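Local atomic coordinates of acyl-CoA dehydrogenase domain protein Tcur3481 (Thermomonospora curvata, PDB entry 6WY9), a protein that binds FAD and, as a member of the acyl-CoA dehydrogenase family, probably catalyses the flavin-dependent dehydrogenation of an acyl-CoA substrate. Residues L68-R80 with R277-D289. Residues are numbered along the deposited sequence; the frame is centred on the assembly and turned at random.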
loop_
_atom_site.group_PDB
_atom_site.type_symbol
_atom_site.label_atom_id
_atom_site.label_comp_id
_atom_site.label_asym_id
_atom_site.label_seq_id
_atom_site.Cartn_x
_atom_site.Cartn_y
_atom_site.Cartn_z
ATOM N N LEU B 68 -9.911 -11.720 30.021
ATOM C CA LEU B 68 -9.128 -11.056 28.988
ATOM C C LEU B 68 -9.865 -9.845 28.430
ATOM O O LEU B 68 -9.228 -8.831 28.131
ATOM C CB LEU B 68 -8.769 -12.066 27.894
ATOM C CG LEU B 68 -7.883 -11.583 26.732
ATOM C CD1 LEU B 68 -6.500 -11.031 27.156
ATOM C CD2 LEU B 68 -7.755 -12.688 25.670
ATOM N N GLY B 69 -11.200 -9.896 28.360
ATOM C CA GLY B 69 -11.963 -8.742 27.882
ATOM C C GLY B 69 -11.747 -7.493 28.711
ATOM O O GLY B 69 -11.537 -6.389 28.171
ATOM N N ALA B 70 -11.837 -7.630 30.040
ATOM C CA ALA B 70 -11.582 -6.484 30.909
ATOM C C ALA B 70 -10.144 -5.998 30.743
ATOM O O ALA B 70 -9.884 -4.785 30.716
ATOM C CB ALA B 70 -11.862 -6.846 32.378
ATOM N N LEU B 71 -9.193 -6.932 30.647
ATOM C CA LEU B 71 -7.816 -6.525 30.428
ATOM C C LEU B 71 -7.704 -5.692 29.152
ATOM O O LEU B 71 -7.087 -4.616 29.142
ATOM C CB LEU B 71 -6.902 -7.751 30.354
ATOM C CG LEU B 71 -5.457 -7.344 30.021
ATOM C CD1 LEU B 71 -4.895 -6.328 31.042
ATOM C CD2 LEU B 71 -4.537 -8.581 29.837
ATOM N N CYS B 72 -8.354 -6.138 28.085
ATOM C CA CYS B 72 -8.240 -5.405 26.820
ATOM C C CYS B 72 -8.894 -4.026 26.907
ATOM O O CYS B 72 -8.408 -3.065 26.295
ATOM C CB CYS B 72 -8.831 -6.233 25.692
ATOM S SG CYS B 72 -7.725 -7.657 25.251
ATOM N N VAL B 73 -9.993 -3.899 27.658
ATOM C CA VAL B 73 -10.620 -2.590 27.826
ATOM C C VAL B 73 -9.664 -1.659 28.549
ATOM O O VAL B 73 -9.454 -0.512 28.138
ATOM C CB VAL B 73 -11.970 -2.731 28.568
ATOM C CG1 VAL B 73 -12.537 -1.386 28.995
ATOM C CG2 VAL B 73 -12.972 -3.425 27.677
ATOM N N LEU B 74 -9.028 -2.159 29.613
ATOM C CA LEU B 74 -8.058 -1.347 30.342
ATOM C C LEU B 74 -6.848 -0.985 29.475
ATOM O O LEU B 74 -6.372 0.156 29.521
ATOM C CB LEU B 74 -7.601 -2.084 31.598
ATOM C CG LEU B 74 -6.493 -1.437 32.424
ATOM C CD1 LEU B 74 -6.959 -0.107 33.095
ATOM C CD2 LEU B 74 -5.969 -2.428 33.482
ATOM N N LEU B 75 -6.305 -1.950 28.712
ATOM C CA LEU B 75 -5.130 -1.673 27.884
ATOM C C LEU B 75 -5.443 -0.679 26.775
ATOM O O LEU B 75 -4.563 0.092 26.349
ATOM C CB LEU B 75 -4.576 -2.987 27.271
ATOM C CG LEU B 75 -3.969 -3.943 28.314
ATOM C CD1 LEU B 75 -3.401 -5.221 27.665
ATOM C CD2 LEU B 75 -2.906 -3.209 29.187
ATOM N N GLU B 76 -6.655 -0.760 26.219
ATOM C CA GLU B 76 -7.017 0.169 25.171
ATOM C C GLU B 76 -7.073 1.598 25.715
ATOM O O GLU B 76 -6.551 2.533 25.085
ATOM C CB GLU B 76 -8.348 -0.241 24.532
ATOM C CG GLU B 76 -8.783 0.747 23.467
ATOM C CD GLU B 76 -10.114 0.399 22.784
ATOM O OE1 GLU B 76 -10.747 -0.622 23.127
ATOM O OE2 GLU B 76 -10.529 1.173 21.890
ATOM N N GLU B 77 -7.689 1.799 26.880
ATOM C CA GLU B 77 -7.618 3.132 27.486
ATOM C C GLU B 77 -6.189 3.532 27.792
ATOM O O GLU B 77 -5.838 4.707 27.672
ATOM C CB GLU B 77 -8.412 3.220 28.795
ATOM C CG GLU B 77 -9.833 3.515 28.584
ATOM C CD GLU B 77 -10.108 4.750 27.722
ATOM O OE1 GLU B 77 -9.616 5.890 27.952
ATOM O OE2 GLU B 77 -10.887 4.552 26.812
ATOM N N GLN B 78 -5.373 2.599 28.278
ATOM C CA GLN B 78 -3.988 2.961 28.546
ATOM C C GLN B 78 -3.299 3.471 27.282
ATOM O O GLN B 78 -2.631 4.516 27.304
ATOM C CB GLN B 78 -3.208 1.790 29.143
ATOM C CG GLN B 78 -1.712 2.115 29.103
ATOM C CD GLN B 78 -0.809 0.961 29.394
ATOM O OE1 GLN B 78 -1.148 -0.219 29.157
ATOM N NE2 GLN B 78 0.391 1.276 29.860
ATOM N N GLY B 79 -3.455 2.758 26.157
ATOM C CA GLY B 79 -2.824 3.219 24.925
ATOM C C GLY B 79 -3.354 4.556 24.443
ATOM O O GLY B 79 -2.608 5.362 23.873
ATOM N N ARG B 80 -4.641 4.831 24.681
ATOM C CA ARG B 80 -5.199 6.128 24.289
ATOM C C ARG B 80 -4.429 7.303 24.890
ATOM O O ARG B 80 -4.412 8.404 24.319
ATOM C CB ARG B 80 -6.648 6.202 24.734
ATOM C CG ARG B 80 -7.619 6.262 23.645
ATOM C CD ARG B 80 -9.000 6.179 24.230
ATOM N NE ARG B 80 -9.915 5.572 23.282
ATOM C CZ ARG B 80 -10.386 4.333 23.375
ATOM N NH1 ARG B 80 -10.050 3.540 24.398
ATOM N NH2 ARG B 80 -11.221 3.893 22.437
ATOM N N ARG B 277 -10.144 -3.052 15.591
ATOM C CA ARG B 277 -11.060 -3.246 16.704
ATOM C C ARG B 277 -11.902 -4.509 16.538
ATOM O O ARG B 277 -12.067 -5.284 17.484
ATOM C CB ARG B 277 -11.952 -1.984 16.862
ATOM C CG ARG B 277 -13.016 -2.175 17.976
ATOM C CD ARG B 277 -13.549 -0.854 18.631
ATOM N NE ARG B 277 -13.521 0.311 17.765
ATOM C CZ ARG B 277 -12.798 1.414 17.993
ATOM N NH1 ARG B 277 -12.878 2.410 17.146
ATOM N NH2 ARG B 277 -11.999 1.533 19.062
ATOM N N VAL B 278 -12.467 -4.753 15.358
ATOM C CA VAL B 278 -13.261 -5.988 15.322
ATOM C C VAL B 278 -12.370 -7.227 15.381
ATOM O O VAL B 278 -12.783 -8.272 15.890
ATOM C CB VAL B 278 -14.199 -6.027 14.098
ATOM C CG1 VAL B 278 -15.184 -4.834 14.163
ATOM C CG2 VAL B 278 -13.391 -6.091 12.772
ATOM N N CYS B 279 -11.150 -7.164 14.856
ATOM C CA CYS B 279 -10.322 -8.359 14.960
ATOM C C CYS B 279 -9.811 -8.553 16.376
ATOM O O CYS B 279 -9.600 -9.691 16.792
ATOM C CB CYS B 279 -9.144 -8.303 14.013
ATOM S SG CYS B 279 -9.645 -8.324 12.208
ATOM N N LEU B 280 -9.532 -7.468 17.093
ATOM C CA LEU B 280 -9.219 -7.603 18.533
ATOM C C LEU B 280 -10.319 -8.370 19.264
ATOM O O LEU B 280 -10.067 -9.338 19.998
ATOM C CB LEU B 280 -9.040 -6.202 19.153
ATOM C CG LEU B 280 -8.967 -6.215 20.704
ATOM C CD1 LEU B 280 -7.788 -7.080 21.129
ATOM C CD2 LEU B 280 -8.831 -4.749 21.218
ATOM N N TRP B 281 -11.558 -7.951 19.072
ATOM C CA TRP B 281 -12.604 -8.561 19.877
ATOM C C TRP B 281 -12.883 -9.978 19.411
ATOM O O TRP B 281 -13.253 -10.831 20.219
ATOM C CB TRP B 281 -13.825 -7.634 19.887
ATOM C CG TRP B 281 -13.470 -6.472 20.832
ATOM C CD1 TRP B 281 -13.087 -5.193 20.478
ATOM C CD2 TRP B 281 -13.324 -6.546 22.269
ATOM N NE1 TRP B 281 -12.782 -4.460 21.612
ATOM C CE2 TRP B 281 -12.906 -5.267 22.716
ATOM C CE3 TRP B 281 -13.540 -7.561 23.217
ATOM C CZ2 TRP B 281 -12.694 -4.977 24.069
ATOM C CZ3 TRP B 281 -13.334 -7.269 24.569
ATOM C CH2 TRP B 281 -12.912 -5.985 24.977
ATOM N N GLN B 282 -12.601 -10.280 18.149
ATOM C CA GLN B 282 -12.682 -11.677 17.725
ATOM C C GLN B 282 -11.630 -12.529 18.437
ATOM O O GLN B 282 -11.891 -13.687 18.798
ATOM C CB GLN B 282 -12.544 -11.748 16.195
ATOM C CG GLN B 282 -12.559 -13.156 15.608
ATOM C CD GLN B 282 -13.883 -13.866 15.855
ATOM O OE1 GLN B 282 -14.941 -13.249 15.844
ATOM N NE2 GLN B 282 -13.821 -15.157 16.091
ATOM N N ALA B 283 -10.412 -11.988 18.605
ATOM C CA ALA B 283 -9.379 -12.728 19.322
ATOM C C ALA B 283 -9.806 -12.967 20.757
ATOM O O ALA B 283 -9.655 -14.073 21.279
ATOM C CB ALA B 283 -8.056 -11.962 19.283
ATOM N N VAL B 284 -10.386 -11.943 21.400
ATOM C CA VAL B 284 -10.842 -12.106 22.790
ATOM C C VAL B 284 -11.936 -13.155 22.853
ATOM O O VAL B 284 -11.876 -14.101 23.648
ATOM C CB VAL B 284 -11.322 -10.751 23.362
ATOM C CG1 VAL B 284 -11.955 -10.946 24.770
ATOM C CG2 VAL B 284 -10.170 -9.718 23.353
ATOM N N CYS B 285 -12.950 -13.024 21.989
ATOM C CA CYS B 285 -14.043 -13.984 21.993
ATOM C C CYS B 285 -13.537 -15.398 21.726
ATOM O O CYS B 285 -14.018 -16.366 22.333
ATOM C CB CYS B 285 -15.098 -13.555 20.971
ATOM S SG CYS B 285 -16.024 -12.093 21.533
ATOM N N ALA B 286 -12.560 -15.539 20.820
ATOM C CA ALA B 286 -12.012 -16.870 20.532
ATOM C C ALA B 286 -11.290 -17.446 21.745
ATOM O O ALA B 286 -11.377 -18.640 22.021
ATOM C CB ALA B 286 -11.056 -16.808 19.334
ATOM N N ALA B 287 -10.533 -16.622 22.460
ATOM C CA ALA B 287 -9.848 -17.136 23.634
ATOM C C ALA B 287 -10.853 -17.554 24.710
ATOM O O ALA B 287 -10.719 -18.630 25.312
ATOM C CB ALA B 287 -8.849 -16.085 24.136
ATOM N N GLU B 288 -11.910 -16.764 24.914
ATOM C CA GLU B 288 -12.906 -17.113 25.930
ATOM C C GLU B 288 -13.733 -18.334 25.517
ATOM O O GLU B 288 -14.230 -19.069 26.387
ATOM C CB GLU B 288 -13.801 -15.897 26.239
ATOM C CG GLU B 288 -13.064 -14.745 26.998
ATOM C CD GLU B 288 -13.850 -13.413 27.071
ATOM O OE1 GLU B 288 -14.890 -13.301 26.376
ATOM O OE2 GLU B 288 -13.426 -12.485 27.823
ATOM N N ASP B 289 -13.873 -18.580 24.209
ATOM C CA ASP B 289 -14.537 -19.771 23.682
ATOM C C ASP B 289 -13.591 -20.962 23.536
ATOM O O ASP B 289 -13.946 -21.939 22.869
ATOM C CB ASP B 289 -15.192 -19.480 22.321
ATOM C CG ASP B 289 -16.365 -18.514 22.419
ATOM O OD1 ASP B 289 -16.713 -17.876 21.400
ATOM O OD2 ASP B 289 -16.935 -18.379 23.519
HETATM O O HOH W 1 -12.821 -1.455 21.837
#
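Trp281 reaches from helix 277-288 to the backbone and side chains of helix 68-80, where the N-terminal and C-terminal helical domains of the acyl-CoA dehydrogenase fold pack together, away from the flavin. The short helical segments run nearly antiparallel (155°) and come nearest at Gly69 and Val284, whose CA atoms lie 6.2 Å apart.

Apolar packing dominates at this end. Val284 CG1 comes within 3.8 Å of Gly69 CA, while the other branch of the valine, CG2, meets Cys72 SG at 3.7 Å. Farther along, Leu68 carries its CG anti to the backbone N (chi1 -177°) and touches the methyl Ala287 CB with its CD2; a small residue suits this close spot between the helices. The indole is met at its edge: Val73 CG2 lies 3.7 Å from Trp281 CH2. Gly69 O also approaches Trp281 CH2. Were Trp281 replaced by an alanine, the space beside Gly69 and Val73 would probably be left unfilled and the water bound to Glu76 OE1 would lose its N-H donor.

Polar links flank this packing. The extended Glu288 side chain brings OE2 to Gly69 N for a weak hydrogen bond. Glu76, buried and also extended, spends its two oxygens separately. OE1 accepts from a water that in turn accepts from Trp281 NE1; OE2 forms salt bridges with Arg80 of its own helix and with Arg277. This shared carboxylate probably offsets the like charges of the two arginines, whose guanidinium planes are almost parallel. Arg277, bent at chi3, presents its guanidinium edge to the carboxylate, with NH2 3.2 Å from Glu76 OE2.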